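Local coordinates for NTD biosynthesis operon protein NtdA (Bacillus subtilis subsp. subtilis, PDB 4K2M) that catalyses the reversible pyridoxal phosphate-dependent transamination of 3-dehydro-glucose 6-phosphate with glutamate, giving kanosamine 6-phosphate for antibiotic biosynthesis, at residues A[148-153]-A[167-172]; A[177-182]-A[203-208]. All coordinates share one frame; numbering follows the deposited sequence.

Interaction 1: residues A[148-153]-A[167-172]. With O1G (3-deoxy-3-[(E)-({3-hydroxy-2-methyl-5-[(phosphonooxy)methyl]pyridin-4-yl}methylidene)amino]-6-O-phosphono-alpha-D-gluco pyranose), chain C; EDO (1,2-ethanediol), chain G.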
ATOM      1  N   MET A 148      12.816 -21.869  -5.259  1.00 12.23           N
ATOM      2  CA  MET A 148      11.645 -21.668  -4.399  1.00 11.65           C
ATOM      3  C   MET A 148      10.659 -22.803  -4.618  1.00 13.11           C
ATOM      4  O   MET A 148      10.762 -23.531  -5.631  1.00 13.64           O
ATOM      5  CB  MET A 148      10.981 -20.305  -4.709  1.00 11.00           C
ATOM      6  CG  MET A 148      10.572 -20.119  -6.153  1.00 10.19           C
ATOM      7  SD  MET A 148       9.793 -18.511  -6.439  1.00 16.77           S
ATOM      8  CE  MET A 148       8.238 -18.714  -5.592  1.00 20.53           C
ATOM      9  N   PRO A 149       9.690 -22.955  -3.699  1.00 11.62           N
ATOM     10  CA  PRO A 149       8.636 -23.955  -3.927  1.00 12.05           C
ATOM     11  C   PRO A 149       7.542 -23.437  -4.857  1.00 13.69           C
ATOM     12  O   PRO A 149       7.399 -22.222  -5.068  1.00 13.00           O
ATOM     13  CB  PRO A 149       8.071 -24.185  -2.523  1.00 10.55           C
ATOM     14  CG  PRO A 149       8.225 -22.840  -1.858  1.00 12.12           C
ATOM     15  CD  PRO A 149       9.539 -22.288  -2.383  1.00 10.61           C
ATOM     16  N   ALA A 150       6.745 -24.358  -5.391  1.00 12.10           N
ATOM     17  CA  ALA A 150       5.676 -23.997  -6.315  1.00 12.00           C
ATOM     18  C   ALA A 150       4.295 -23.987  -5.671  1.00 14.03           C
ATOM     19  O   ALA A 150       3.286 -23.819  -6.374  1.00 15.42           O
ATOM     20  CB  ALA A 150       5.685 -24.966  -7.501  1.00 13.83           C
ATOM     21  N   ASN A 151       4.228 -24.159  -4.350  1.00 13.53           N
ATOM     22  CA  ASN A 151       2.935 -24.293  -3.680  1.00 12.59           C
ATOM     23  C   ASN A 151       2.584 -23.146  -2.741  1.00 14.21           C
ATOM     24  O   ASN A 151       1.686 -23.273  -1.909  1.00 14.46           O
ATOM     25  CB  ASN A 151       2.877 -25.622  -2.916  1.00 14.12           C
ATOM     26  CG  ASN A 151       3.871 -25.682  -1.772  1.00 13.81           C
ATOM     27  OD1 ASN A 151       4.863 -24.948  -1.763  1.00 13.43           O
ATOM     28  ND2 ASN A 151       3.614 -26.561  -0.792  1.00 12.29           N
ATOM     29  N   SER A 152       3.275 -22.021  -2.873  1.00 11.85           N
ATOM     30  CA  SER A 152       2.977 -20.855  -2.042  1.00 15.74           C
ATOM     31  C   SER A 152       1.832 -20.052  -2.669  1.00 14.01           C
ATOM     32  O   SER A 152       1.352 -20.366  -3.760  1.00 14.88           O
ATOM     33  CB  SER A 152       4.226 -19.971  -1.916  1.00 16.43           C
ATOM     34  OG  SER A 152       3.998 -18.934  -0.973  1.00 17.16           O
ATOM     35  N   PHE A 153       1.386 -19.018  -1.975  1.00  9.97           N
ATOM     36  CA  PHE A 153       0.462 -18.053  -2.560  1.00  8.65           C
ATOM     37  C   PHE A 153       1.183 -17.359  -3.712  1.00 13.63           C
ATOM     38  O   PHE A 153       2.409 -17.221  -3.691  1.00 15.31           O
ATOM     39  CB  PHE A 153       0.055 -17.045  -1.479  1.00 10.49           C
ATOM     40  CG  PHE A 153      -0.884 -15.969  -1.963  1.00 11.06           C
ATOM     41  CD1 PHE A 153      -2.124 -16.291  -2.512  1.00 13.68           C
ATOM     42  CD2 PHE A 153      -0.538 -14.637  -1.835  1.00 14.49           C
ATOM     43  CE1 PHE A 153      -2.999 -15.289  -2.954  1.00 15.53           C
ATOM     44  CE2 PHE A 153      -1.397 -13.629  -2.286  1.00 19.13           C
ATOM     45  CZ  PHE A 153      -2.626 -13.958  -2.839  1.00 16.12           C
ATOM     46  N   PRO A 167      12.052 -17.558 -11.253  1.00 14.27           N
ATOM     47  CA  PRO A 167      11.755 -18.641 -10.315  1.00 12.18           C
ATOM     48  C   PRO A 167      12.233 -19.991 -10.840  1.00 12.70           C
ATOM     49  O   PRO A 167      12.000 -20.331 -12.015  1.00 15.31           O
ATOM     50  CB  PRO A 167      10.219 -18.633 -10.244  1.00 10.63           C
ATOM     51  CG  PRO A 167       9.822 -17.215 -10.629  1.00 14.24           C
ATOM     52  CD  PRO A 167      10.844 -16.837 -11.690  1.00 11.59           C
ATOM     53  N   ILE A 168      12.905 -20.738  -9.974  1.00 14.66           N
ATOM     54  CA  ILE A 168      13.293 -22.109 -10.264  1.00 15.17           C
ATOM     55  C   ILE A 168      12.642 -22.990  -9.210  1.00 12.91           C
ATOM     56  O   ILE A 168      13.018 -22.981  -8.029  1.00 14.66           O
ATOM     57  CB  ILE A 168      14.817 -22.280 -10.261  1.00 14.82           C
ATOM     58  CG1 ILE A 168      15.454 -21.397 -11.345  1.00 15.58           C
ATOM     59  CG2 ILE A 168      15.210 -23.744 -10.501  1.00 13.87           C
ATOM     60  CD1 ILE A 168      15.045 -21.740 -12.793  1.00 19.94           C
ATOM     61  N   TYR A 169      11.623 -23.728  -9.625  1.00 13.58           N
ATOM     62  CA  TYR A 169      10.826 -24.470  -8.662  1.00 11.39           C
ATOM     63  C   TYR A 169      11.468 -25.803  -8.307  1.00 15.82           C
ATOM     64  O   TYR A 169      11.923 -26.561  -9.191  1.00 16.39           O
ATOM     65  CB  TYR A 169       9.420 -24.671  -9.217  1.00 11.78           C
ATOM     66  CG  TYR A 169       8.741 -23.341  -9.458  1.00 13.71           C
ATOM     67  CD1 TYR A 169       8.352 -22.551  -8.380  1.00 13.24           C
ATOM     68  CD2 TYR A 169       8.512 -22.869 -10.741  1.00 15.39           C
ATOM     69  CE1 TYR A 169       7.749 -21.326  -8.583  1.00 11.81           C
ATOM     70  CE2 TYR A 169       7.901 -21.642 -10.954  1.00 17.87           C
ATOM     71  CZ  TYR A 169       7.523 -20.887  -9.863  1.00 13.29           C
ATOM     72  OH  TYR A 169       6.906 -19.667 -10.036  1.00 17.63           O
ATOM     73  N   VAL A 170      11.534 -26.075  -7.013  1.00 12.96           N
ATOM     74  CA  VAL A 170      11.951 -27.387  -6.537  1.00 16.24           C
ATOM     75  C   VAL A 170      10.891 -27.996  -5.621  1.00 15.26           C
ATOM     76  O   VAL A 170      10.043 -27.289  -5.049  1.00 16.69           O
ATOM     77  CB  VAL A 170      13.346 -27.385  -5.858  1.00 21.00           C
ATOM     78  CG1 VAL A 170      14.371 -26.703  -6.735  1.00 18.27           C
ATOM     79  CG2 VAL A 170      13.294 -26.710  -4.535  1.00 22.48           C
ATOM     80  N   ASP A 171      10.953 -29.317  -5.482  1.00 11.67           N
ATOM     81  CA  ASP A 171       9.912 -30.088  -4.822  1.00 11.76           C
ATOM     82  C   ASP A 171       9.876 -29.816  -3.324  1.00 17.89           C
ATOM     83  O   ASP A 171      10.878 -29.411  -2.735  1.00 17.69           O
ATOM     84  CB  ASP A 171      10.163 -31.582  -5.074  1.00 16.73           C
ATOM     85  CG  ASP A 171       8.892 -32.350  -5.435  1.00 25.94           C
ATOM     86  OD1 ASP A 171       7.791 -31.756  -5.414  1.00 21.14           O
ATOM     87  OD2 ASP A 171       9.003 -33.560  -5.744  1.00 19.62           O
ATOM     88  N   ILE A 172       8.713 -30.036  -2.718  1.00 15.19           N
ATOM     89  CA  ILE A 172       8.546 -29.869  -1.273  1.00 13.94           C
ATOM     90  C   ILE A 172       8.689 -31.200  -0.557  1.00 20.29           C
ATOM     91  O   ILE A 172       8.634 -32.258  -1.171  1.00 18.24           O
ATOM     92  CB  ILE A 172       7.157 -29.338  -0.917  1.00 14.94           C
ATOM     93  CG1 ILE A 172       6.088 -30.269  -1.511  1.00 22.10           C
ATOM     94  CG2 ILE A 172       7.000 -27.898  -1.397  1.00 14.32           C
ATOM     95  CD1 ILE A 172       4.691 -30.096  -0.963  1.00 21.62           C
TER
HETATM   96  P   O1G C 501       0.767  -9.694   1.346  1.00 18.25           P
HETATM   97  C3A O1G C 501       1.504 -15.442   1.759  1.00 19.79           C
HETATM   98  O3  O1G C 501       0.511 -16.217   2.258  1.00 26.82           O
HETATM   99  C1  O1G C 501      -4.796 -15.082   0.916  1.00 25.70           C
HETATM  100  N1' O1G C 501       3.750 -15.109   1.095  1.00 19.07           N
HETATM  101  C2  O1G C 501      -3.298 -15.329   1.116  1.00 29.37           C
HETATM  102  O2  O1G C 501      -3.258 -16.514   1.981  1.00 22.60           O
HETATM  103  C9A O1G C 501       2.806 -15.925   1.590  1.00 15.95           C
HETATM  104  C2A O1G C 501       3.212 -17.342   1.956  1.00 19.04           C
HETATM  105  C3  O1G C 501      -2.556 -14.141   1.752  1.00 25.51           C
HETATM  106  N3' O1G C 501      -1.128 -14.475   1.601  1.00 26.32           N
HETATM  107  O1  O1G C 501      -5.505 -15.066   2.165  1.00 31.21           O
HETATM  108  C4  O1G C 501      -2.938 -12.798   1.098  1.00 24.51           C
HETATM  109  O4  O1G C 501      -2.536 -11.858   2.115  1.00 24.61           O
HETATM  110  C4A O1G C 501       1.189 -14.139   1.418  1.00 17.86           C
HETATM  111  C4B O1G C 501      -0.184 -13.612   1.562  1.00 20.65           C
HETATM  112  C5  O1G C 501      -4.463 -12.715   1.036  1.00 21.20           C
HETATM  113  O5  O1G C 501      -5.015 -13.809   0.294  1.00 27.10           O
HETATM  114  C5A O1G C 501       2.186 -13.316   0.902  1.00 19.33           C
HETATM  115  C5T O1G C 501       2.024 -11.851   0.462  1.00 17.29           C
HETATM  116  C6  O1G C 501      -4.977 -11.548   0.241  1.00 24.29           C
HETATM  117  C6A O1G C 501       3.462 -13.835   0.746  1.00 20.63           C
HETATM  118  OP1 O1G C 501       1.405  -9.046   0.135  1.00 15.72           O
HETATM  119  OP2 O1G C 501       0.965  -8.911   2.600  1.00 15.08           O
HETATM  120  OP3 O1G C 501      -0.684 -10.145   1.059  1.00 18.05           O
HETATM  121  OP4 O1G C 501       1.649 -11.051   1.608  1.00 19.04           O
HETATM  122  O6  O1G C 501      -6.325 -11.296   0.367  1.00 25.48           O
HETATM  123  P'  O1G C 501      -6.888  -9.791   0.304  1.00 24.17           P
HETATM  124  OP6 O1G C 501      -6.269  -9.075   1.486  1.00 21.28           O
HETATM  125  OP7 O1G C 501      -6.518  -9.191  -1.033  1.00 23.94           O
HETATM  126  OP8 O1G C 501      -8.395 -10.012   0.459  1.00 22.75           O
HETATM  127  C1  EDO G 505      -1.058 -27.483  -1.707  1.00 23.19           C
HETATM  128  O1  EDO G 505      -0.482 -27.017  -2.923  1.00 31.14           O
HETATM  129  C2  EDO G 505       0.017 -28.085  -0.813  1.00 18.57           C
HETATM  130  O2  EDO G 505       0.856 -27.034  -0.328  1.00 24.64           O
HETATM  131  O   HOH W   1       7.311 -27.139  -4.998  1.00 15.33           O
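Where strand 145-148 ends it runs parallel to the edge strand 166-169, and M148 reaches both sides of Y169: M148 N donates to I168 O (3.0 Å) and M148 O accepts from V170 N (3.0 Å), each donor lying above the carbonyl plane. These strands and helix 154-163 between them form a beta-alpha-beta crossover in the large mixed sheet of the aspartate aminotransferase fold. P149, with no N-H to offer, follows directly, and the chain turns away toward the active site. There water 1 takes over from direct pairing, accepting from A150 N and donating to V170 O.

M148 and Y169 share one face of the sheet and lie side by side, with helix 154-163 packed against both. In M148, CG in the crowded position between backbone N and carbonyl carbon (chi1 56°) and an extended chi2 (180°) bring SD to P167 CB at 3.8 Å; the bend at chi3 then places CE by Y169 CE1. SD meets the Y169 ring obliquely in a Met-aromatic contact. The CD1 corner of Y169 packs against A150 CB at 3.7 Å, an approach that a small methyl suits, while P149 O lies at the ring edge. Farther on, N151 and I172 meet tip to tip, I172 CG2 lying equally near OD1 and ND2 of the amide. N151 ND2 also donates to F177 O and to a bound ethanediol, probably from the crystallisation liquor.

The loop ends in the pocket of the external aldimine O1G. S152 OG, hydrogen-bonded to T156, has the cofactor methyl close by, S152 OG to O1G C2A being 3.4 Å. F153, an experimentally identified substrate-binding residue, has O1G C2 centred over one ring face, 3.8 Å above its plane.

Interaction 2: residues A[177-182]-A[203-208]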
ATOM      1  N   PHE A 177       5.120 -29.724   3.756  1.00 14.36           N
ATOM      2  CA  PHE A 177       4.723 -28.772   2.703  1.00 13.16           C
ATOM      3  C   PHE A 177       5.754 -27.673   2.433  1.00 16.78           C
ATOM      4  O   PHE A 177       5.494 -26.748   1.659  1.00 16.43           O
ATOM      5  CB  PHE A 177       3.349 -28.150   2.967  1.00 13.52           C
ATOM      6  CG  PHE A 177       2.241 -29.157   3.088  1.00 14.61           C
ATOM      7  CD1 PHE A 177       1.656 -29.708   1.944  1.00 19.09           C
ATOM      8  CD2 PHE A 177       1.765 -29.527   4.343  1.00 15.05           C
ATOM      9  CE1 PHE A 177       0.622 -30.633   2.057  1.00 22.06           C
ATOM     10  CE2 PHE A 177       0.741 -30.445   4.467  1.00 18.30           C
ATOM     11  CZ  PHE A 177       0.168 -31.008   3.321  1.00 18.37           C
ATOM     12  N   CYS A 178       6.932 -27.794   3.036  1.00 14.37           N
ATOM     13  CA  CYS A 178       7.995 -26.813   2.828  1.00 10.45           C
ATOM     14  C   CYS A 178       9.028 -27.338   1.853  1.00 13.82           C
ATOM     15  O   CYS A 178       9.134 -28.548   1.623  1.00 14.95           O
ATOM     16  CB  CYS A 178       8.675 -26.450   4.155  1.00 11.20           C
ATOM     17  SG  CYS A 178       7.555 -25.640   5.304  1.00 16.43           S
ATOM     18  N   ILE A 179       9.804 -26.416   1.294  1.00 12.84           N
ATOM     19  CA  ILE A 179      10.815 -26.757   0.298  1.00 14.81           C
ATOM     20  C   ILE A 179      11.749 -27.853   0.809  1.00 16.55           C
ATOM     21  O   ILE A 179      12.227 -27.801   1.936  1.00 16.99           O
ATOM     22  CB  ILE A 179      11.595 -25.494  -0.137  1.00 14.30           C
ATOM     23  CG1 ILE A 179      12.544 -25.795  -1.301  1.00 14.33           C
ATOM     24  CG2 ILE A 179      12.346 -24.862   1.040  1.00 16.81           C
ATOM     25  CD1 ILE A 179      13.157 -24.511  -1.878  1.00 18.68           C
ATOM     26  N   ASP A 180      11.986 -28.871  -0.012  1.00 13.53           N
ATOM     27  CA  ASP A 180      12.799 -30.007   0.438  1.00 19.68           C
ATOM     28  C   ASP A 180      14.270 -29.641   0.272  1.00 15.23           C
ATOM     29  O   ASP A 180      14.752 -29.478  -0.851  1.00 14.34           O
ATOM     30  CB  ASP A 180      12.437 -31.241  -0.394  1.00 18.69           C
ATOM     31  CG  ASP A 180      13.092 -32.527   0.113  1.00 23.68           C
ATOM     32  OD1 ASP A 180      13.998 -32.471   0.977  1.00 20.81           O
ATOM     33  OD2 ASP A 180      12.696 -33.602  -0.380  1.00 26.07           O
ATOM     34  N   PRO A 181      15.002 -29.496   1.388  1.00 15.60           N
ATOM     35  CA  PRO A 181      16.384 -29.029   1.246  1.00 16.86           C
ATOM     36  C   PRO A 181      17.196 -30.048   0.464  1.00 18.47           C
ATOM     37  O   PRO A 181      18.176 -29.695  -0.194  1.00 19.41           O
ATOM     38  CB  PRO A 181      16.895 -28.968   2.688  1.00 20.07           C
ATOM     39  CG  PRO A 181      15.667 -28.950   3.544  1.00 22.61           C
ATOM     40  CD  PRO A 181      14.648 -29.765   2.791  1.00 18.41           C
ATOM     41  N   ASP A 182      16.767 -31.302   0.513  1.00 21.07           N
ATOM     42  CA  ASP A 182      17.446 -32.342  -0.254  1.00 19.34           C
ATOM     43  C   ASP A 182      17.227 -32.248  -1.769  1.00 23.68           C
ATOM     44  O   ASP A 182      17.785 -33.044  -2.516  1.00 26.43           O
ATOM     45  CB  ASP A 182      17.026 -33.721   0.247  1.00 18.42           C
ATOM     46  CG  ASP A 182      17.592 -34.038   1.614  1.00 36.21           C
ATOM     47  OD1 ASP A 182      18.734 -33.615   1.894  1.00 33.16           O
ATOM     48  OD2 ASP A 182      16.893 -34.707   2.403  1.00 40.99           O
ATOM     49  N   LYS A 203       4.433 -23.354   9.141  1.00 12.77           N
ATOM     50  CA  LYS A 203       5.449 -24.368   9.469  1.00  9.50           C
ATOM     51  C   LYS A 203       6.831 -23.850   9.072  1.00 14.31           C
ATOM     52  O   LYS A 203       7.022 -23.367   7.962  1.00 13.67           O
ATOM     53  CB  LYS A 203       5.155 -25.651   8.684  1.00  9.77           C
ATOM     54  CG  LYS A 203       6.166 -26.770   8.844  1.00 14.64           C
ATOM     55  CD  LYS A 203       6.096 -27.410  10.212  1.00 20.44           C
ATOM     56  CE  LYS A 203       6.969 -28.666  10.249  1.00 23.66           C
ATOM     57  NZ  LYS A 203       6.929 -29.288  11.603  1.00 23.77           N
ATOM     58  N   HIS A 204       7.798 -23.971   9.975  1.00 12.45           N
ATOM     59  CA  HIS A 204       9.160 -23.498   9.721  1.00 16.78           C
ATOM     60  C   HIS A 204       9.880 -24.450   8.761  1.00 15.44           C
ATOM     61  O   HIS A 204       9.924 -25.672   8.990  1.00 15.96           O
ATOM     62  CB  HIS A 204       9.917 -23.435  11.056  1.00 15.95           C
ATOM     63  CG  HIS A 204      10.921 -22.328  11.145  1.00 18.42           C
ATOM     64  ND1 HIS A 204      11.360 -21.821  12.350  1.00 21.51           N
ATOM     65  CD2 HIS A 204      11.563 -21.628  10.183  1.00 16.28           C
ATOM     66  CE1 HIS A 204      12.241 -20.860  12.124  1.00 24.27           C
ATOM     67  NE2 HIS A 204      12.382 -20.724  10.817  1.00 19.28           N
ATOM     68  N   SER A 205      10.440 -23.899   7.681  1.00 13.22           N
ATOM     69  CA  SER A 205      11.264 -24.674   6.760  1.00 11.85           C
ATOM     70  C   SER A 205      12.523 -25.144   7.479  1.00 14.94           C
ATOM     71  O   SER A 205      12.858 -24.624   8.545  1.00 16.90           O
ATOM     72  CB  SER A 205      11.692 -23.809   5.585  1.00 15.95           C
ATOM     73  OG  SER A 205      10.587 -23.398   4.817  1.00 14.42           O
ATOM     74  N   ASP A 206      13.238 -26.103   6.887  1.00 12.77           N
ATOM     75  CA  ASP A 206      14.478 -26.609   7.488  1.00 18.80           C
ATOM     76  C   ASP A 206      15.615 -25.636   7.217  1.00 21.50           C
ATOM     77  O   ASP A 206      16.469 -25.875   6.356  1.00 17.63           O
ATOM     78  CB  ASP A 206      14.821 -27.985   6.925  1.00 18.80           C
ATOM     79  CG  ASP A 206      15.991 -28.655   7.660  1.00 33.23           C
ATOM     80  OD1 ASP A 206      16.691 -28.000   8.479  1.00 26.78           O
ATOM     81  OD2 ASP A 206      16.219 -29.853   7.392  1.00 34.45           O
ATOM     82  N   MET A 207      15.641 -24.544   7.977  1.00 18.14           N
ATOM     83  CA  MET A 207      16.518 -23.425   7.636  1.00 15.62           C
ATOM     84  C   MET A 207      18.005 -23.707   7.837  1.00 14.87           C
ATOM     85  O   MET A 207      18.844 -23.207   7.072  1.00 15.62           O
ATOM     86  CB  MET A 207      16.096 -22.162   8.388  1.00 15.86           C
ATOM     87  CG  MET A 207      14.741 -21.590   7.936  1.00 14.98           C
ATOM     88  SD  MET A 207      14.756 -21.105   6.212  1.00 16.53           S
ATOM     89  CE  MET A 207      15.846 -19.695   6.279  1.00 18.53           C
ATOM     90  N   GLN A 208      18.346 -24.509   8.834  1.00 16.99           N
ATOM     91  CA  GLN A 208      19.768 -24.835   9.030  1.00 19.00           C
ATOM     92  C   GLN A 208      20.352 -25.570   7.820  1.00 18.38           C
ATOM     93  O   GLN A 208      21.459 -25.261   7.354  1.00 16.10           O
ATOM     94  CB  GLN A 208      19.987 -25.641  10.322  1.00 21.81           C
ATOM     95  CG  GLN A 208      21.465 -25.935  10.590  1.00 30.14           C
ATOM     96  CD  GLN A 208      21.699 -26.598  11.935  1.00 33.71           C
ATOM     97  OE1 GLN A 208      20.799 -27.219  12.503  1.00 37.55           O
ATOM     98  NE2 GLN A 208      22.914 -26.464  12.454  1.00 42.60           N
TER
HETATM   99  O   HOH W   2      12.142 -27.231   4.649  1.00 14.94           O
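Two irregular segments run side by side in the same direction, 178-181 and 203-206 lying only 2° apart, with the CA atoms of C178 and S205 5.5 Å from each other. Water 2 joins the two backbones, donating to I179 O (2.8 Å) and accepting from D206 N (2.7 Å).

C178 points its side chain at the other segment. With SG anti to its own carbonyl carbon (chi1 -64°), the sulfur lies 3.5 Å from K203 O and also touches the aliphatic CB and CG of K203; a compact, weakly polar thiol suits this buried place. The K203 chain bends at chi2 and carries its ammonium away to D347 and S345. S205 OG packs against C178 CB at 3.7 Å, while its polar need is met by H199. At the more exposed end P181 crosses D206 at about a right angle, P181 CG resting on D206 CB at 3.6 Å.

Each segment also contains a tight turn. D180 OD1 accepts from D182 N (3.0 Å), closing an Asx turn around P181; D206 centres an inverse gamma turn, its OD1 weakly bonded to H209 N. The loop after strand 166-169 thus lies against the N-capped start of helix 207-217 in the large mixed-sheet domain of the aminotransferase fold.

Interaction 1 is buried and belongs to the sheet edge and the cofactor pocket; interaction 2, the next along the chain, its centre about 11 Å from that of interaction 1, is partly buried and runs out to the surface at D206. Direct backbone hydrogen bonds hold the first where two strands still pair, whereas the second joins loops through packing and a bridging water. A water also joins the backbones in interaction 1, but only past its paired strand ends. Segment 177-182 touches interaction 1 as well as 203-208: D180 N probably bonds to D171 O, and V170 packs on I179. It thus connects the edge-strand exit with the start of helix 207-217.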